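Long-range contacts in translation initiation factor eif-2b-like protein (Chaetomium thermophilum, PDB 4ZEO), which forms the delta subunit of the heterodecameric eIF2B complex, the guanine nucleotide exchange factor for eIF2, and is thus thought to act in translation initiation: residues F185-E190 and L253-D258; F224-A229 and I395-R401; A378-T382 and T429-Y433. All coordinates share one frame; numbering follows the deposited sequence.

Contact 1: F185-E190 and L253-D258; sequences FRKVIE and LLEWID
Arg186 and Asp258 make the polar part of this contact, a side-on, two-pronged salt bridge. Arg186 NE gives a hydrogen bond to Asp258 OD1 at 2.8 Å, and Arg186 NH2 gives one to Asp258 OD2 at 3.1 Å. The second uses the syn lone pair of OD2, and the guanidinium and carboxylate planes are nearly coplanar, 4° apart. With one nitrogen on each oxygen, the carboxylate is held against rotation. Arg186 gets there by placing CG anti to its backbone N (chi1 -156°) and then running extended to NE. Glu190, a turn further along the same helix, adds a long charge pair, Glu190 OE2 lying 3.8 Å from Arg186 NH1.

The pair joins two helices of the helical bundle that begins the modelled chain, 174-191 and 246-277, whose short segments run antiparallel at 172° with axes 10.0 Å apart.

Beneath the charges the packing is apolar. Leu254 crosses the arginine at about a right angle: its CD2 lies 3.5 Å from Arg186 CG, and its CB sits over one guanidinium face, toward the rim. Deeper in, Ile189 and Ile257 meet tip to tip, CD1 to CD1 at 3.7 Å, while Ile189 CD1 also rests on Leu253 CB. Neighbouring helices add to this layer, Phe204 of helix 200-219 touching Ile189 and Leu233 of helix 224-239 touching Leu253.

Contact 2: F224-A229 and I395-R401; sequences FAMGNA and INFDRER
Asn228 and Phe224 both set CG anti to their own carbonyl carbon (chi1 -75° and -73°), which sends amide and ring from the helix to the loop, where Asn228 ND2 meets two backbone carbonyls. It donates to Ile395 O at 2.8 Å from well above that carbonyl plane, and to Phe397 O at 2.8 Å, nearly along the C=O axis. Both acceptors lie close to the amide plane, so the two N-H groups together fix its rotation, while Asn228 OD1 accepts from Arg231. The guanidinium of the poorly ordered Arg399 stacks on this amide, the planes 16° apart.

The arrangement ties the first turn of helix 224-239, part of the helical bundle, to the loop that follows strand 387-391 of the Rossmann-like sheet; backbone hydrogen bonds of Asn396 and Asp398 with Ile362 join the same loop to strand 361-362.

Around the start of the helix, a water accepts from Ala225 N at 3.0 Å and donates to Asn396 OD1, which is also bonded to Ser174. Phe224 lays its ring along the loop: Asn396 O lies at the ring edge, 3.6 Å from Phe224 CD2, and the Asp398 carboxylate stacks off-centre over one face, with Asp398 CB 3.5 Å from Phe224 CE2.

Contact 3: A378-T382 and T429-Y433; sequences AMAAT and THERY
Met379 sets its CG almost exactly over the middle of the Tyr433 ring, a CH-pi contact in which the carbon lies 3.3 Å from the ring centroid and only 5° off the ring normal. The sulfur follows obliquely, Met379 SD being 4.3 Å from the same centroid, which makes this a Met-aromatic contact as well. On the opposite face Arg432 CG lies toward the rim, so both faces of the ring have a side-chain neighbour. Arg432 NH2 gives a weak hydrogen bond to Tyr433 OH.

In the fold, helix 374-384 packs on the parallel Rossmann-like sheet, Ala378 reaching Val388 and Leu357 on its strands, and residues 429-433 lead by a 3-10 turn from strand 426-429 to the edge strand 436-438. Ala378 CB also meets Thr429 CG2 at 3.6 Å.

Thr382 stands at the edge of the tyrosine ring. Its OG1, anti to the carbonyl carbon (chi1 -63°), turns back along the helix to Ala378 O at 2.8 Å; Thr382 N reaches that oxygen from the other side of the carbonyl plane. Losing the ring to an alanine at Tyr433 would probably leave Met379 CG and SD without their aromatic partner and deprive Arg432 NH2 of the hydroxyl. Within the turn, Arg432 N donates to His430 ND1 at 3.1 Å, in the plane of the imidazole.

The three contacts run from the helical bundle into the Rossmann-like domain. Contact 1 lies within the bundle; contact 2, its centre about 19 Å away, joins the bundle to a loop leaving the parallel sheet; contact 3 lies in the sheet domain, about 23 Å from contact 2 and about 40 Å from contact 1, centre to centre. Contacts 1 and 2 touch through successive helices, Trp256 CH2 packing 3.8 Å from Ala229 O. Along the chain contact 2 interleaves with both of the others, whereas contact 1 closes before contact 3 opens. Contact 2 thus brings chain regions far apart in sequence together where the helical bundle meets the sheet domain.

Contact 1: F185-E190 and L253-D258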
# COMPACT_ATOMS: atom_id res chain seq x y z
N PHE A 185 0.28 12.02 -12.85
CA PHE A 185 -0.35 13.31 -12.54
C PHE A 185 0.71 14.43 -12.55
O PHE A 185 0.44 15.58 -12.92
CB PHE A 185 -1.03 13.29 -11.17
CG PHE A 185 -2.34 12.57 -11.16
CD1 PHE A 185 -2.87 12.03 -12.33
CD2 PHE A 185 -3.09 12.50 -10.00
CE1 PHE A 185 -4.11 11.39 -12.31
CE2 PHE A 185 -4.34 11.87 -9.98
CZ PHE A 185 -4.84 11.31 -11.13
N ARG A 186 1.91 14.09 -12.13
CA ARG A 186 2.98 15.05 -12.11
C ARG A 186 3.23 15.54 -13.55
O ARG A 186 3.39 16.74 -13.80
CB ARG A 186 4.22 14.41 -11.49
CG ARG A 186 5.19 15.39 -10.92
CD ARG A 186 6.46 14.71 -10.46
NE ARG A 186 7.37 15.68 -9.87
CZ ARG A 186 8.19 16.42 -10.60
NH1 ARG A 186 8.19 16.29 -11.92
NH2 ARG A 186 9.00 17.29 -10.02
N LYS A 187 3.23 14.59 -14.48
CA LYS A 187 3.43 14.90 -15.89
C LYS A 187 2.25 15.71 -16.45
O LYS A 187 2.43 16.62 -17.26
CB LYS A 187 3.61 13.60 -16.67
CG LYS A 187 4.98 12.96 -16.52
CD LYS A 187 5.09 11.74 -17.41
CE LYS A 187 6.27 10.84 -17.05
NZ LYS A 187 7.59 11.33 -17.55
N VAL A 188 1.04 15.39 -16.00
CA VAL A 188 -0.17 16.10 -16.43
C VAL A 188 -0.07 17.59 -16.07
O VAL A 188 -0.35 18.45 -16.90
CB VAL A 188 -1.43 15.48 -15.80
CG1 VAL A 188 -2.66 16.34 -16.06
CG2 VAL A 188 -1.64 14.07 -16.30
N ILE A 189 0.37 17.87 -14.85
CA ILE A 189 0.56 19.23 -14.39
C ILE A 189 1.65 19.95 -15.19
O ILE A 189 1.45 21.11 -15.58
CB ILE A 189 0.93 19.24 -12.90
CG1 ILE A 189 -0.23 18.70 -12.08
CG2 ILE A 189 1.29 20.63 -12.44
CD1 ILE A 189 0.11 18.47 -10.63
N GLU A 190 2.75 19.25 -15.48
CA GLU A 190 3.83 19.83 -16.28
C GLU A 190 3.30 20.27 -17.63
O GLU A 190 3.56 21.38 -18.09
CB GLU A 190 4.99 18.83 -16.47
CG GLU A 190 5.92 18.67 -15.26
CD GLU A 190 7.06 17.66 -15.48
OE1 GLU A 190 6.79 16.50 -15.88
OE2 GLU A 190 8.24 18.04 -15.26
N LEU A 253 2.29 22.61 -6.96
CA LEU A 253 1.67 21.29 -7.08
C LEU A 253 2.76 20.22 -7.26
O LEU A 253 2.66 19.13 -6.72
CB LEU A 253 0.70 21.27 -8.25
CG LEU A 253 -0.65 21.94 -8.03
CD1 LEU A 253 -1.47 21.86 -9.31
CD2 LEU A 253 -1.41 21.28 -6.88
N LEU A 254 3.80 20.54 -8.03
CA LEU A 254 4.88 19.60 -8.29
C LEU A 254 5.67 19.30 -7.01
O LEU A 254 6.04 18.16 -6.75
CB LEU A 254 5.80 20.14 -9.38
CG LEU A 254 5.17 20.14 -10.78
CD1 LEU A 254 6.21 20.38 -11.87
CD2 LEU A 254 4.45 18.82 -11.05
N GLU A 255 5.88 20.32 -6.18
CA GLU A 255 6.62 20.08 -4.95
C GLU A 255 5.73 19.42 -3.91
O GLU A 255 6.20 18.68 -3.06
CB GLU A 255 7.19 21.39 -4.43
CG GLU A 255 8.19 21.97 -5.41
CD GLU A 255 8.56 23.42 -5.14
OE1 GLU A 255 8.24 23.93 -4.04
OE2 GLU A 255 9.18 24.04 -6.03
N TRP A 256 4.43 19.64 -4.03
CA TRP A 256 3.48 18.98 -3.18
C TRP A 256 3.37 17.47 -3.49
O TRP A 256 3.24 16.64 -2.59
CB TRP A 256 2.14 19.67 -3.30
CG TRP A 256 1.14 19.05 -2.46
CD1 TRP A 256 0.84 19.36 -1.17
CD2 TRP A 256 0.32 17.93 -2.81
NE1 TRP A 256 -0.14 18.52 -0.70
CE2 TRP A 256 -0.48 17.63 -1.69
CE3 TRP A 256 0.18 17.17 -3.97
CZ2 TRP A 256 -1.42 16.59 -1.70
CZ3 TRP A 256 -0.76 16.12 -3.98
CH2 TRP A 256 -1.55 15.85 -2.85
N ILE A 257 3.38 17.11 -4.76
CA ILE A 257 3.37 15.71 -5.17
C ILE A 257 4.64 14.99 -4.71
O ILE A 257 4.59 13.85 -4.24
CB ILE A 257 3.21 15.59 -6.70
CG1 ILE A 257 1.75 15.92 -7.03
CG2 ILE A 257 3.59 14.21 -7.21
CD1 ILE A 257 1.38 15.72 -8.45
N ASP A 258 5.78 15.65 -4.87
CA ASP A 258 7.06 15.10 -4.50
C ASP A 258 7.12 14.90 -2.99
O ASP A 258 7.67 13.93 -2.50
CB ASP A 258 8.19 16.02 -4.97
CG ASP A 258 8.35 16.01 -6.47
OD1 ASP A 258 7.70 15.18 -7.14
OD2 ASP A 258 9.14 16.83 -6.99

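Contact 2: F224-A229 and I395-R401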
# COMPACT_ATOMS: atom_id res chain seq x y z
N PHE A 224 -8.07 3.01 -1.66
CA PHE A 224 -8.19 4.13 -0.73
C PHE A 224 -7.02 5.11 -0.89
O PHE A 224 -7.22 6.33 -0.81
CB PHE A 224 -8.23 3.65 0.72
CG PHE A 224 -9.52 2.99 1.10
CD1 PHE A 224 -10.64 3.13 0.32
CD2 PHE A 224 -9.61 2.24 2.25
CE1 PHE A 224 -11.84 2.50 0.67
CE2 PHE A 224 -10.80 1.61 2.60
CZ PHE A 224 -11.92 1.76 1.80
N ALA A 225 -5.83 4.56 -1.17
CA ALA A 225 -4.61 5.37 -1.32
C ALA A 225 -4.76 6.42 -2.41
O ALA A 225 -4.46 7.61 -2.18
CB ALA A 225 -3.41 4.46 -1.61
N MET A 226 -5.27 5.99 -3.56
CA MET A 226 -5.55 6.87 -4.67
C MET A 226 -6.67 7.84 -4.30
O MET A 226 -6.57 9.03 -4.57
CB MET A 226 -5.95 6.06 -5.90
CG MET A 226 -4.79 5.34 -6.56
SD MET A 226 -5.31 4.14 -7.82
CE MET A 226 -5.85 5.29 -9.09
N GLY A 227 -7.72 7.33 -3.67
CA GLY A 227 -8.81 8.19 -3.27
C GLY A 227 -8.33 9.29 -2.34
O GLY A 227 -8.72 10.45 -2.50
N ASN A 228 -7.50 8.91 -1.37
CA ASN A 228 -6.97 9.88 -0.39
C ASN A 228 -6.06 10.92 -1.04
O ASN A 228 -6.18 12.11 -0.77
CB ASN A 228 -6.23 9.16 0.74
CG ASN A 228 -7.18 8.50 1.72
OD1 ASN A 228 -8.25 9.04 2.00
ND2 ASN A 228 -6.80 7.32 2.25
N ALA A 229 -5.15 10.46 -1.89
CA ALA A 229 -4.23 11.39 -2.53
C ALA A 229 -4.98 12.43 -3.38
O ALA A 229 -4.61 13.60 -3.40
CB ALA A 229 -3.22 10.63 -3.37
N ILE A 395 -1.81 6.29 4.37
CA ILE A 395 -2.53 6.68 3.14
C ILE A 395 -3.53 5.58 2.69
O ILE A 395 -4.46 5.84 1.94
CB ILE A 395 -1.51 7.00 1.99
CG1 ILE A 395 -2.15 7.76 0.83
CG2 ILE A 395 -0.84 5.73 1.45
CD1 ILE A 395 -2.31 9.22 1.04
N ASN A 396 -3.32 4.36 3.18
CA ASN A 396 -4.19 3.22 2.90
C ASN A 396 -5.43 3.18 3.83
O ASN A 396 -6.32 2.37 3.62
CB ASN A 396 -3.40 1.91 3.02
CG ASN A 396 -2.42 1.69 1.86
OD1 ASN A 396 -2.77 1.88 0.70
ND2 ASN A 396 -1.20 1.30 2.18
N PHE A 397 -5.45 4.00 4.87
CA PHE A 397 -6.60 4.08 5.77
C PHE A 397 -7.77 4.81 5.15
O PHE A 397 -7.60 5.77 4.39
CB PHE A 397 -6.25 4.77 7.09
CG PHE A 397 -5.46 3.93 8.03
CD1 PHE A 397 -4.23 3.42 7.65
CD2 PHE A 397 -5.90 3.70 9.32
CE1 PHE A 397 -3.47 2.65 8.51
CE2 PHE A 397 -5.15 2.94 10.20
CZ PHE A 397 -3.92 2.41 9.79
N ASP A 398 -8.96 4.35 5.47
CA ASP A 398 -10.16 5.07 5.10
C ASP A 398 -10.36 6.09 6.21
O ASP A 398 -10.78 5.75 7.30
CB ASP A 398 -11.36 4.14 4.98
CG ASP A 398 -12.59 4.83 4.44
OD1 ASP A 398 -13.71 4.36 4.73
OD2 ASP A 398 -12.44 5.84 3.73
N ARG A 399 -10.02 7.34 5.96
CA ARG A 399 -10.12 8.35 7.01
C ARG A 399 -11.49 9.00 6.96
O ARG A 399 -12.00 9.46 7.98
CB ARG A 399 -9.01 9.39 6.87
CG ARG A 399 -7.72 8.81 6.33
CD ARG A 399 -6.60 9.81 6.35
NE ARG A 399 -5.51 9.40 5.47
CZ ARG A 399 -5.10 10.12 4.43
NH1 ARG A 399 -4.12 9.68 3.66
NH2 ARG A 399 -5.65 11.29 4.16
N GLU A 400 -12.07 9.02 5.76
CA GLU A 400 -13.41 9.56 5.54
C GLU A 400 -14.48 8.47 5.37
O GLU A 400 -14.62 7.92 4.27
CB GLU A 400 -13.42 10.46 4.31
CG GLU A 400 -12.92 11.88 4.54
CD GLU A 400 -13.93 12.91 4.06
OE1 GLU A 400 -14.43 12.77 2.91
OE2 GLU A 400 -14.24 13.87 4.82
N ARG A 401 -15.20 8.15 6.46
CA ARG A 401 -16.40 7.29 6.46
C ARG A 401 -16.93 7.09 7.88
O ARG A 401 -16.36 7.57 8.85
CB ARG A 401 -16.14 5.93 5.82
CG ARG A 401 -16.71 5.78 4.40
CD ARG A 401 -16.71 4.32 3.94
NE ARG A 401 -16.32 4.18 2.54
CZ ARG A 401 -16.08 3.02 1.93
NH1 ARG A 401 -15.74 3.00 0.64
NH2 ARG A 401 -16.19 1.87 2.60
O HOH W 1 -5.39 1.65 -0.52

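Contact 3: A378-T382 and T429-Y433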
# COMPACT_ATOMS: atom_id res chain seq x y z
N ALA A 378 -4.98 -14.64 10.67
CA ALA A 378 -5.20 -13.76 11.82
C ALA A 378 -6.17 -14.36 12.85
O ALA A 378 -5.98 -14.22 14.06
CB ALA A 378 -5.70 -12.39 11.36
N MET A 379 -7.23 -14.99 12.38
CA MET A 379 -8.17 -15.64 13.29
C MET A 379 -7.52 -16.80 14.07
O MET A 379 -7.73 -16.94 15.28
CB MET A 379 -9.39 -16.16 12.54
CG MET A 379 -10.35 -15.05 12.08
SD MET A 379 -11.89 -15.65 11.34
CE MET A 379 -11.27 -16.27 9.79
N ALA A 380 -6.74 -17.62 13.36
CA ALA A 380 -6.06 -18.76 13.98
C ALA A 380 -5.06 -18.31 15.03
O ALA A 380 -4.95 -18.90 16.10
CB ALA A 380 -5.38 -19.61 12.91
N ALA A 381 -4.32 -17.25 14.72
CA ALA A 381 -3.33 -16.70 15.62
C ALA A 381 -3.98 -16.06 16.86
O ALA A 381 -3.54 -16.30 18.00
CB ALA A 381 -2.48 -15.70 14.87
N THR A 382 -5.07 -15.33 16.66
CA THR A 382 -5.77 -14.68 17.76
C THR A 382 -6.25 -15.74 18.74
O THR A 382 -6.19 -15.53 19.96
CB THR A 382 -6.97 -13.80 17.27
OG1 THR A 382 -6.48 -12.75 16.44
CG2 THR A 382 -7.73 -13.16 18.45
N THR A 429 -10.25 -8.84 7.43
CA THR A 429 -9.84 -9.26 8.77
C THR A 429 -10.37 -8.26 9.79
O THR A 429 -9.89 -7.12 9.87
CB THR A 429 -8.29 -9.38 8.90
OG1 THR A 429 -7.79 -10.39 8.00
CG2 THR A 429 -7.92 -9.78 10.33
N HIS A 430 -11.33 -8.72 10.60
CA HIS A 430 -11.98 -7.87 11.62
C HIS A 430 -10.91 -7.42 12.63
O HIS A 430 -9.98 -8.17 12.91
CB HIS A 430 -13.08 -8.64 12.33
CG HIS A 430 -13.97 -7.78 13.17
ND1 HIS A 430 -13.59 -7.30 14.40
CD2 HIS A 430 -15.26 -7.38 12.99
CE1 HIS A 430 -14.58 -6.59 14.92
NE2 HIS A 430 -15.60 -6.63 14.09
N GLU A 431 -11.03 -6.21 13.16
CA GLU A 431 -10.02 -5.65 14.08
C GLU A 431 -9.81 -6.51 15.34
O GLU A 431 -8.76 -6.47 15.97
CB GLU A 431 -10.39 -4.22 14.47
CG GLU A 431 -11.23 -4.09 15.72
CD GLU A 431 -11.32 -2.66 16.18
OE1 GLU A 431 -12.21 -2.34 17.00
OE2 GLU A 431 -10.47 -1.85 15.73
N ARG A 432 -10.82 -7.29 15.68
CA ARG A 432 -10.81 -8.21 16.80
C ARG A 432 -9.65 -9.23 16.64
O ARG A 432 -9.17 -9.82 17.62
CB ARG A 432 -12.20 -8.87 16.87
CG ARG A 432 -12.33 -10.16 17.58
CD ARG A 432 -13.58 -10.96 17.09
NE ARG A 432 -14.77 -10.13 16.88
CZ ARG A 432 -15.52 -10.16 15.77
NH1 ARG A 432 -16.57 -9.37 15.66
NH2 ARG A 432 -15.21 -10.98 14.77
N TYR A 433 -9.22 -9.46 15.40
CA TYR A 433 -8.14 -10.41 15.14
C TYR A 433 -6.83 -9.71 14.88
O TYR A 433 -5.87 -10.34 14.41
CB TYR A 433 -8.48 -11.33 13.96
CG TYR A 433 -9.83 -11.99 14.12
CD1 TYR A 433 -10.07 -12.94 15.13
CD2 TYR A 433 -10.87 -11.70 13.24
CE1 TYR A 433 -11.29 -13.54 15.27
CE2 TYR A 433 -12.11 -12.31 13.37
CZ TYR A 433 -12.31 -13.22 14.38
OH TYR A 433 -13.53 -13.81 14.51